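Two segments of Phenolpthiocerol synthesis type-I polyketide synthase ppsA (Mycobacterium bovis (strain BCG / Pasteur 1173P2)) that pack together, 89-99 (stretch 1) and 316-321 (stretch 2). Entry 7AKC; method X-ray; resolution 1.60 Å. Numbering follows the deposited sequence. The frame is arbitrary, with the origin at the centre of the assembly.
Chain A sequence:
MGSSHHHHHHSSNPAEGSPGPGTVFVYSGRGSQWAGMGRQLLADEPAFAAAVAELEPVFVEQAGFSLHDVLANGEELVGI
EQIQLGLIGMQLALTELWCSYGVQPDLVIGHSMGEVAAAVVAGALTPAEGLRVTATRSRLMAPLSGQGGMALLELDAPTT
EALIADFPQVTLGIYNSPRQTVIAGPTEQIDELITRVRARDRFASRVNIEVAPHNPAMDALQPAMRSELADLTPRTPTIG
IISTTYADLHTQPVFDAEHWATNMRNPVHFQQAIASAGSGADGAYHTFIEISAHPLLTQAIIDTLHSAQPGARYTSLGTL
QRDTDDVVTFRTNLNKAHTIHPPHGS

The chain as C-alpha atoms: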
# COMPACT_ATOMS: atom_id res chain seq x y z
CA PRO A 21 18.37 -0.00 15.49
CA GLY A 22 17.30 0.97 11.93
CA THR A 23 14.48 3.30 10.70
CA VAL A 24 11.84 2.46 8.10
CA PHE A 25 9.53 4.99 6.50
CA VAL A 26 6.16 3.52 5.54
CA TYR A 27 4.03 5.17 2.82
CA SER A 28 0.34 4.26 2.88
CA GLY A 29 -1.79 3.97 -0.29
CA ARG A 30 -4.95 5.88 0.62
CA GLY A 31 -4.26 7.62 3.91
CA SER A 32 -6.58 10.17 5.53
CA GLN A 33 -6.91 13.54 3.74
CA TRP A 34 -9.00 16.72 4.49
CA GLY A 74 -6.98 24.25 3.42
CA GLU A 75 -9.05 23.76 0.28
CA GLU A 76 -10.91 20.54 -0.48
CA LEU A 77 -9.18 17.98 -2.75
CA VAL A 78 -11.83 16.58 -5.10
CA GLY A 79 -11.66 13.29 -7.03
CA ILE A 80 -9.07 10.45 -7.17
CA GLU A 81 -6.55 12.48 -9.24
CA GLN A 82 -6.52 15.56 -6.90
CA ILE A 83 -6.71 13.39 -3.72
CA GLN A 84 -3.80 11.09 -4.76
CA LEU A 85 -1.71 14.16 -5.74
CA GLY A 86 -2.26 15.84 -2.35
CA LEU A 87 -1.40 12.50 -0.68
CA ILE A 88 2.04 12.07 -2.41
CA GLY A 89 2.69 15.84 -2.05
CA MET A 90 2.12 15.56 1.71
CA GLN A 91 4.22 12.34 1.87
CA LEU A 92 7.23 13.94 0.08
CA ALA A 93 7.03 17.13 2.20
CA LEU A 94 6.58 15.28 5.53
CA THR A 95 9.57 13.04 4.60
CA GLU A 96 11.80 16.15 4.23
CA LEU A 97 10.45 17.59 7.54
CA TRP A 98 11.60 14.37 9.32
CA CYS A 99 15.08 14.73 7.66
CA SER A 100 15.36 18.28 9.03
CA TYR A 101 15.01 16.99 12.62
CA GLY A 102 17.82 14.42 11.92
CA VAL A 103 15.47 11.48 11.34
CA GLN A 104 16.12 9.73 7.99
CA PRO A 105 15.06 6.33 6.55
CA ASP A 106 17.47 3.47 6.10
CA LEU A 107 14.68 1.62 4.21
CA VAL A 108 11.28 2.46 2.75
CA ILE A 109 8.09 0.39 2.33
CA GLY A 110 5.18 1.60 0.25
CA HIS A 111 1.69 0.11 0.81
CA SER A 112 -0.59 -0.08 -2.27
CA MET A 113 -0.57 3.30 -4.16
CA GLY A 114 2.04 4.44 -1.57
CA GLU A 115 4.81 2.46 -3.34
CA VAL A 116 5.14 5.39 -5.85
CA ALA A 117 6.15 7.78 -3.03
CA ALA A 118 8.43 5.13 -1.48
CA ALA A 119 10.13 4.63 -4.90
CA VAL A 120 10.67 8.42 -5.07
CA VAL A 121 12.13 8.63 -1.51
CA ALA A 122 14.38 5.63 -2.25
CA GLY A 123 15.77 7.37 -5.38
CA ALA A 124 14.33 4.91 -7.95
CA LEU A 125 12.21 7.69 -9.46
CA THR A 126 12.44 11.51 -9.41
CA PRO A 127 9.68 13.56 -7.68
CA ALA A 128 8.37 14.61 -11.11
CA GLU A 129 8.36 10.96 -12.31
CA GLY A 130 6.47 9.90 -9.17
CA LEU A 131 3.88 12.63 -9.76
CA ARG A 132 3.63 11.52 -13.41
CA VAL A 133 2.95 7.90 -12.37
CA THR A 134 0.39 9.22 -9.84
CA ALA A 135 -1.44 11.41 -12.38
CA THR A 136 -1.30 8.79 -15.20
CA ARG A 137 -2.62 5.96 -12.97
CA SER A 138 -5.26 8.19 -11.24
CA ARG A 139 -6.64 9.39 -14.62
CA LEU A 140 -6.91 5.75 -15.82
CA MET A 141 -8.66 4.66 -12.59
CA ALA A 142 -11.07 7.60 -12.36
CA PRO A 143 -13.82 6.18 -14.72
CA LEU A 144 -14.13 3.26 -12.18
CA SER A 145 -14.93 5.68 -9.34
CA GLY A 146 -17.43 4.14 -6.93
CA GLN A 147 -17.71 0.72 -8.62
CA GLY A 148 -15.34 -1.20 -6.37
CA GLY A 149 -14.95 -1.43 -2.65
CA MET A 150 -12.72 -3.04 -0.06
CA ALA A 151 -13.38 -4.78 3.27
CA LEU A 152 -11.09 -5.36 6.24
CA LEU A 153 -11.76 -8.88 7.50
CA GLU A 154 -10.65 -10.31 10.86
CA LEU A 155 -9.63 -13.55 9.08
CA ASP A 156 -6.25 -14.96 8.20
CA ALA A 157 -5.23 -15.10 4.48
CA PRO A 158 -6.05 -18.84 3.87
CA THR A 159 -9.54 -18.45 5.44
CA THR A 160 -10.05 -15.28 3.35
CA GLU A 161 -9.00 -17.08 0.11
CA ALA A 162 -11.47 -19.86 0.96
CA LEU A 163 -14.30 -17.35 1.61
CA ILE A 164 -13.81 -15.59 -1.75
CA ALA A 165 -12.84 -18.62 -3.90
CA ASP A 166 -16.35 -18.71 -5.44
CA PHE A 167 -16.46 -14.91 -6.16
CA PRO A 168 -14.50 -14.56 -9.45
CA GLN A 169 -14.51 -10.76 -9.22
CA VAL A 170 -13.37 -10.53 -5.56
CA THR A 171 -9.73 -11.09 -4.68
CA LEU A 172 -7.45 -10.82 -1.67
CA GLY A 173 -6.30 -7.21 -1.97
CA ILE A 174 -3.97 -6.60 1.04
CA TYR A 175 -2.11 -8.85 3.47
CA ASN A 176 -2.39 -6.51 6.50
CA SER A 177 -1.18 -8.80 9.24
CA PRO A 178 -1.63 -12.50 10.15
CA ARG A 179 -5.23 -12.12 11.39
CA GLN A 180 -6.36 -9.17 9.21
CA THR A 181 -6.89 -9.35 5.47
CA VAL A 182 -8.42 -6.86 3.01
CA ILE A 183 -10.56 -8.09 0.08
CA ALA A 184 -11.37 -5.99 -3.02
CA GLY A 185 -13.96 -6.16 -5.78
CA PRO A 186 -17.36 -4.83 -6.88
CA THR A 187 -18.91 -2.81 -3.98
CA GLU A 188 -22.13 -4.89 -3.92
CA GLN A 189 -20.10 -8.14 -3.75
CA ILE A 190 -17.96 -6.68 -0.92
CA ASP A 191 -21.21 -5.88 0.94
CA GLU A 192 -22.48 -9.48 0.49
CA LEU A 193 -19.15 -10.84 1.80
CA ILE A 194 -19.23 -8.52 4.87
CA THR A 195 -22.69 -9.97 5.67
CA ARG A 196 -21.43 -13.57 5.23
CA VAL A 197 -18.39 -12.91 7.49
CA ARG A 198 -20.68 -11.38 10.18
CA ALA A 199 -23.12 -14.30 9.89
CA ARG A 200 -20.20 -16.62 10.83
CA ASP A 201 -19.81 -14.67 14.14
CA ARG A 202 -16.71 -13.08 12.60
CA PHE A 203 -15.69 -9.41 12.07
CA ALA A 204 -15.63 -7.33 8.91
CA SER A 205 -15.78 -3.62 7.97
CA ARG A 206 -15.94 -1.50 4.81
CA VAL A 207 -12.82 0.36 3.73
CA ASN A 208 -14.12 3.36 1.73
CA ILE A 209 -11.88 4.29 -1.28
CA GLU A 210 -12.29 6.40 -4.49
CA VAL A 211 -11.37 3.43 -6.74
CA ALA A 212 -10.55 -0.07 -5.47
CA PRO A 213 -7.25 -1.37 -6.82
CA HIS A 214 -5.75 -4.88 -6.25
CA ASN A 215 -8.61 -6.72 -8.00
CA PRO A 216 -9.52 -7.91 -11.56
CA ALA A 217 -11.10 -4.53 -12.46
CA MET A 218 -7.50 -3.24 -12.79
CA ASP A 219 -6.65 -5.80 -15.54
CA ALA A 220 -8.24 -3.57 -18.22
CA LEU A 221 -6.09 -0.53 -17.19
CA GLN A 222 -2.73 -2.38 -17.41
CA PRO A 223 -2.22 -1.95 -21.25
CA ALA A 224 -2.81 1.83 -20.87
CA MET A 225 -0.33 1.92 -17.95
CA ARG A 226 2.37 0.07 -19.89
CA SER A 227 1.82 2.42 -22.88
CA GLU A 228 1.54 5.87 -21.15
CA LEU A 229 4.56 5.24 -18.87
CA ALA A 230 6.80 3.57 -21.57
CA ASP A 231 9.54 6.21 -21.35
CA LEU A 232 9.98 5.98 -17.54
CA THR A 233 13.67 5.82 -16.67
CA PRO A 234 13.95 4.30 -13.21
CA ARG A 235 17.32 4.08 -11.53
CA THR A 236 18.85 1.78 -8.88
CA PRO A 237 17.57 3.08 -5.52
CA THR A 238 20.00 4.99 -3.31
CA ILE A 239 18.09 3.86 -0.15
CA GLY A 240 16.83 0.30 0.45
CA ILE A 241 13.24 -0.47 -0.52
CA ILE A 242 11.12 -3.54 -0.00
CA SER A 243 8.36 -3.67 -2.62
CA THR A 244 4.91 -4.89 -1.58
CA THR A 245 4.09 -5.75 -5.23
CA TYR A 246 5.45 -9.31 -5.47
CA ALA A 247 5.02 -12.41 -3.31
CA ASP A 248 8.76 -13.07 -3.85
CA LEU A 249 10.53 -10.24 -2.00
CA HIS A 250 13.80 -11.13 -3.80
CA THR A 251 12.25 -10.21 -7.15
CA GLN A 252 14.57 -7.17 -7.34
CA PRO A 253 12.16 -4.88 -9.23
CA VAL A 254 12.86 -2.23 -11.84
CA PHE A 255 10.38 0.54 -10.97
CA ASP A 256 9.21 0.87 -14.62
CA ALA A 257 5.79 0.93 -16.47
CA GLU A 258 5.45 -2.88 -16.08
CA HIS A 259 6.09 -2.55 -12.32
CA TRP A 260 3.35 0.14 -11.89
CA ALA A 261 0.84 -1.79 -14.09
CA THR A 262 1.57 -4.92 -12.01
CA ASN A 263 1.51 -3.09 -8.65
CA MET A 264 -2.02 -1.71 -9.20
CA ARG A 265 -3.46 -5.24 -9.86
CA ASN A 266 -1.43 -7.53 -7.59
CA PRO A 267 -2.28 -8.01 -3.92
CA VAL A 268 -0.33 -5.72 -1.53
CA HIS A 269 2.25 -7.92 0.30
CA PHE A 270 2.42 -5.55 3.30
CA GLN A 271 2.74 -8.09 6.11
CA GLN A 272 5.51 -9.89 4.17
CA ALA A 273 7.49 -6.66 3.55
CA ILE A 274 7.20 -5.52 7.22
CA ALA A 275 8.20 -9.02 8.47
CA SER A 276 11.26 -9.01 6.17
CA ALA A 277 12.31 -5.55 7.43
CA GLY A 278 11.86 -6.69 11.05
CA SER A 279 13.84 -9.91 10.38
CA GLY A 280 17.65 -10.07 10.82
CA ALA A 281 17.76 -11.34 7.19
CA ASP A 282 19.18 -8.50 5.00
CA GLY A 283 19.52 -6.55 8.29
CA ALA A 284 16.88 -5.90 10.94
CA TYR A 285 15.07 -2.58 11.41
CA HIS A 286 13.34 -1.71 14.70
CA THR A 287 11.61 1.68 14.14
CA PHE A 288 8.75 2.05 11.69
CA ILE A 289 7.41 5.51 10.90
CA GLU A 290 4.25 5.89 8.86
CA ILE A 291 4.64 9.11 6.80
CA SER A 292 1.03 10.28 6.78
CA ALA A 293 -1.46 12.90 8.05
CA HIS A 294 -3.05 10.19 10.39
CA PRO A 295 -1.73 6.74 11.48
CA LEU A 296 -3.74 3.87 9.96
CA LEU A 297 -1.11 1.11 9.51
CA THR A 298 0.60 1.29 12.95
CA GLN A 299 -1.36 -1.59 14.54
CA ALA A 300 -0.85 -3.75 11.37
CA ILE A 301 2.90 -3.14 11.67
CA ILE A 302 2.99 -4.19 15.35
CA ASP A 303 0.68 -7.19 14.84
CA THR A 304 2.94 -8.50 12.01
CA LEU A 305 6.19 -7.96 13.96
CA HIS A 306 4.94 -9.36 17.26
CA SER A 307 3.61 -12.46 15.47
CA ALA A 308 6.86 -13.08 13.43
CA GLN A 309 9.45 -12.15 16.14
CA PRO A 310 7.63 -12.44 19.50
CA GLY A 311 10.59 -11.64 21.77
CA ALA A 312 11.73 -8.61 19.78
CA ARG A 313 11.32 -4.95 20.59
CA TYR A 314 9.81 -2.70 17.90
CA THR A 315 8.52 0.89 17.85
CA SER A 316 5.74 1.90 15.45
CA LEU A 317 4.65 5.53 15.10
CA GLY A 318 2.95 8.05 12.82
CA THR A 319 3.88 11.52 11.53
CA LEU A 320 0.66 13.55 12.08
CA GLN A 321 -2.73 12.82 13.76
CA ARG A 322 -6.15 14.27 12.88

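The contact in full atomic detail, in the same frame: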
# COMPACT_ATOMS: atom_id res chain seq x y z
N GLY A 89 2.09 14.54 -2.34
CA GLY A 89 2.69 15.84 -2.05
C GLY A 89 3.01 15.96 -0.57
O GLY A 89 4.14 16.24 -0.19
N MET A 90 2.03 15.58 0.25
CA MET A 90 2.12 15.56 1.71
C MET A 90 3.16 14.54 2.18
O MET A 90 3.91 14.84 3.09
CB MET A 90 0.74 15.25 2.30
CG MET A 90 0.68 15.37 3.78
SD MET A 90 0.34 17.07 4.34
CE MET A 90 0.34 16.78 6.07
N GLN A 91 3.24 13.37 1.53
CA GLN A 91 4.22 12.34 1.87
C GLN A 91 5.67 12.84 1.62
O GLN A 91 6.51 12.74 2.50
CB GLN A 91 3.94 11.03 1.12
CG GLN A 91 2.74 10.25 1.68
CD GLN A 91 2.30 9.15 0.73
OE1 GLN A 91 2.45 9.26 -0.48
NE2 GLN A 91 1.77 8.04 1.25
N LEU A 92 5.91 13.42 0.44
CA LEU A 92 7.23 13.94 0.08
C LEU A 92 7.64 15.12 0.96
O LEU A 92 8.82 15.21 1.32
CB LEU A 92 7.28 14.35 -1.41
CG LEU A 92 7.08 13.22 -2.43
CD1 LEU A 92 7.24 13.76 -3.84
CD2 LEU A 92 8.05 12.05 -2.19
N ALA A 93 6.69 15.99 1.34
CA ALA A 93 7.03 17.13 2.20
C ALA A 93 7.22 16.73 3.66
O ALA A 93 8.10 17.30 4.34
CB ALA A 93 6.02 18.26 2.05
N LEU A 94 6.43 15.76 4.16
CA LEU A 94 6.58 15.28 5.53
C LEU A 94 7.90 14.52 5.66
O LEU A 94 8.58 14.69 6.67
CB LEU A 94 5.43 14.38 5.99
CG LEU A 94 4.09 15.04 6.29
CD1 LEU A 94 3.00 13.98 6.50
CD2 LEU A 94 4.17 15.99 7.45
N THR A 95 8.30 13.75 4.62
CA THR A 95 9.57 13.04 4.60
C THR A 95 10.74 14.01 4.78
O THR A 95 11.66 13.72 5.54
CB THR A 95 9.75 12.26 3.29
OG1 THR A 95 8.68 11.33 3.15
CG2 THR A 95 11.08 11.52 3.23
N GLU A 96 10.71 15.18 4.10
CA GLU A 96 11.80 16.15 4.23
C GLU A 96 11.78 16.88 5.59
O GLU A 96 12.84 17.27 6.09
CB GLU A 96 11.83 17.13 3.05
CG GLU A 96 12.56 16.55 1.85
CD GLU A 96 12.36 17.30 0.55
OE1 GLU A 96 12.79 18.48 0.46
OE2 GLU A 96 11.79 16.71 -0.40
N LEU A 97 10.59 17.01 6.21
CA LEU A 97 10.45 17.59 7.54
C LEU A 97 11.14 16.68 8.55
O LEU A 97 11.84 17.19 9.42
CB LEU A 97 8.98 17.78 7.92
CG LEU A 97 8.72 18.34 9.32
CD1 LEU A 97 9.40 19.69 9.53
CD2 LEU A 97 7.24 18.41 9.61
N TRP A 98 10.96 15.34 8.42
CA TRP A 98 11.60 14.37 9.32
C TRP A 98 13.12 14.50 9.23
O TRP A 98 13.79 14.60 10.25
CB TRP A 98 11.17 12.92 8.99
CG TRP A 98 9.92 12.44 9.68
CD1 TRP A 98 8.71 12.21 9.12
CD2 TRP A 98 9.80 12.08 11.07
NE1 TRP A 98 7.83 11.74 10.06
CE2 TRP A 98 8.47 11.65 11.27
CE3 TRP A 98 10.67 12.09 12.16
CZ2 TRP A 98 8.00 11.24 12.51
CZ3 TRP A 98 10.21 11.67 13.39
CH2 TRP A 98 8.89 11.25 13.55
N CYS A 99 13.65 14.57 7.99
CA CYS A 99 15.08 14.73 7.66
C CYS A 99 15.70 15.96 8.31
O CYS A 99 16.88 15.94 8.71
CB CYS A 99 15.25 14.77 6.14
SG CYS A 99 16.97 14.75 5.58
N SER A 316 6.52 1.54 16.62
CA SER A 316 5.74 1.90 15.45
C SER A 316 5.06 3.21 15.73
O SER A 316 4.35 3.32 16.74
CB SER A 316 4.70 0.83 15.17
OG SER A 316 3.96 1.15 14.01
N LEU A 317 5.27 4.22 14.88
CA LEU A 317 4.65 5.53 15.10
C LEU A 317 4.25 6.24 13.81
O LEU A 317 4.72 5.90 12.74
CB LEU A 317 5.57 6.44 15.93
CG LEU A 317 6.98 6.63 15.39
CD1 LEU A 317 7.18 8.03 14.89
CD2 LEU A 317 8.00 6.38 16.49
N GLY A 318 3.39 7.25 13.95
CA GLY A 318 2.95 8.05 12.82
C GLY A 318 3.71 9.36 12.71
O GLY A 318 4.64 9.61 13.48
N THR A 319 3.29 10.22 11.77
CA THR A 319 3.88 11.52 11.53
C THR A 319 2.96 12.63 12.06
O THR A 319 3.38 13.46 12.85
CB THR A 319 4.21 11.66 10.04
OG1 THR A 319 5.23 10.71 9.72
CG2 THR A 319 4.67 13.06 9.68
N LEU A 320 1.68 12.61 11.64
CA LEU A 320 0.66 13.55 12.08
C LEU A 320 -0.59 12.78 12.57
O LEU A 320 -0.72 11.59 12.31
CB LEU A 320 0.27 14.53 10.95
CG LEU A 320 1.30 15.59 10.55
CD1 LEU A 320 0.69 16.55 9.55
CD2 LEU A 320 1.82 16.37 11.75
N GLN A 321 -1.50 13.46 13.28
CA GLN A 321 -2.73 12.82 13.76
C GLN A 321 -3.86 13.82 13.65
O GLN A 321 -3.71 14.94 14.13
CB GLN A 321 -2.57 12.38 15.22

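One side of the helix 89-99 rests on the loop that follows strand 316-317, with Met90, Leu94 and Trp98, spaced four residues apart, supplying the contacts. The two segments bury 286 Å² between them, and their backbones come nearest at Leu94 and Thr319, whose CA atoms lie 7.6 Å apart. The polar link is a single hydrogen bond: Trp98 (chi1 -88°, m; chi2 110°) sets its indole edge against the loop, so that NE1 donates to Thr319 OG1 at 2.8 Å with a nearly straight N-H...O angle of 167°. Gly318 O also lies at this edge, 3.9 Å from Trp98 CZ2, while Leu317 CD1 approaches Trp98 CH2 obliquely at 3.9 Å; Leu317 has chi1 p and a chi2 of 110°, between wells. Thr319, in the m rotamer, serves two neighbours: OG1 accepts from the indole, and CG2 packs 3.7 Å from Leu94 CD1. Leu94 (m, t) points toward the loop, and its CD2 lies 4.1 Å from Leu320 CD1. The CA-to-CB bond of Met90 points sideways, but its t, p, t conformation carries CE to 3.5 Å from Leu320 CD1, a close apolar contact. Leu320 (m, t) thus brings one methyl, CD1, to both helix residues. Thr95 points away; its OG1 donates to Gln91 O at 2.7 Å within the helix.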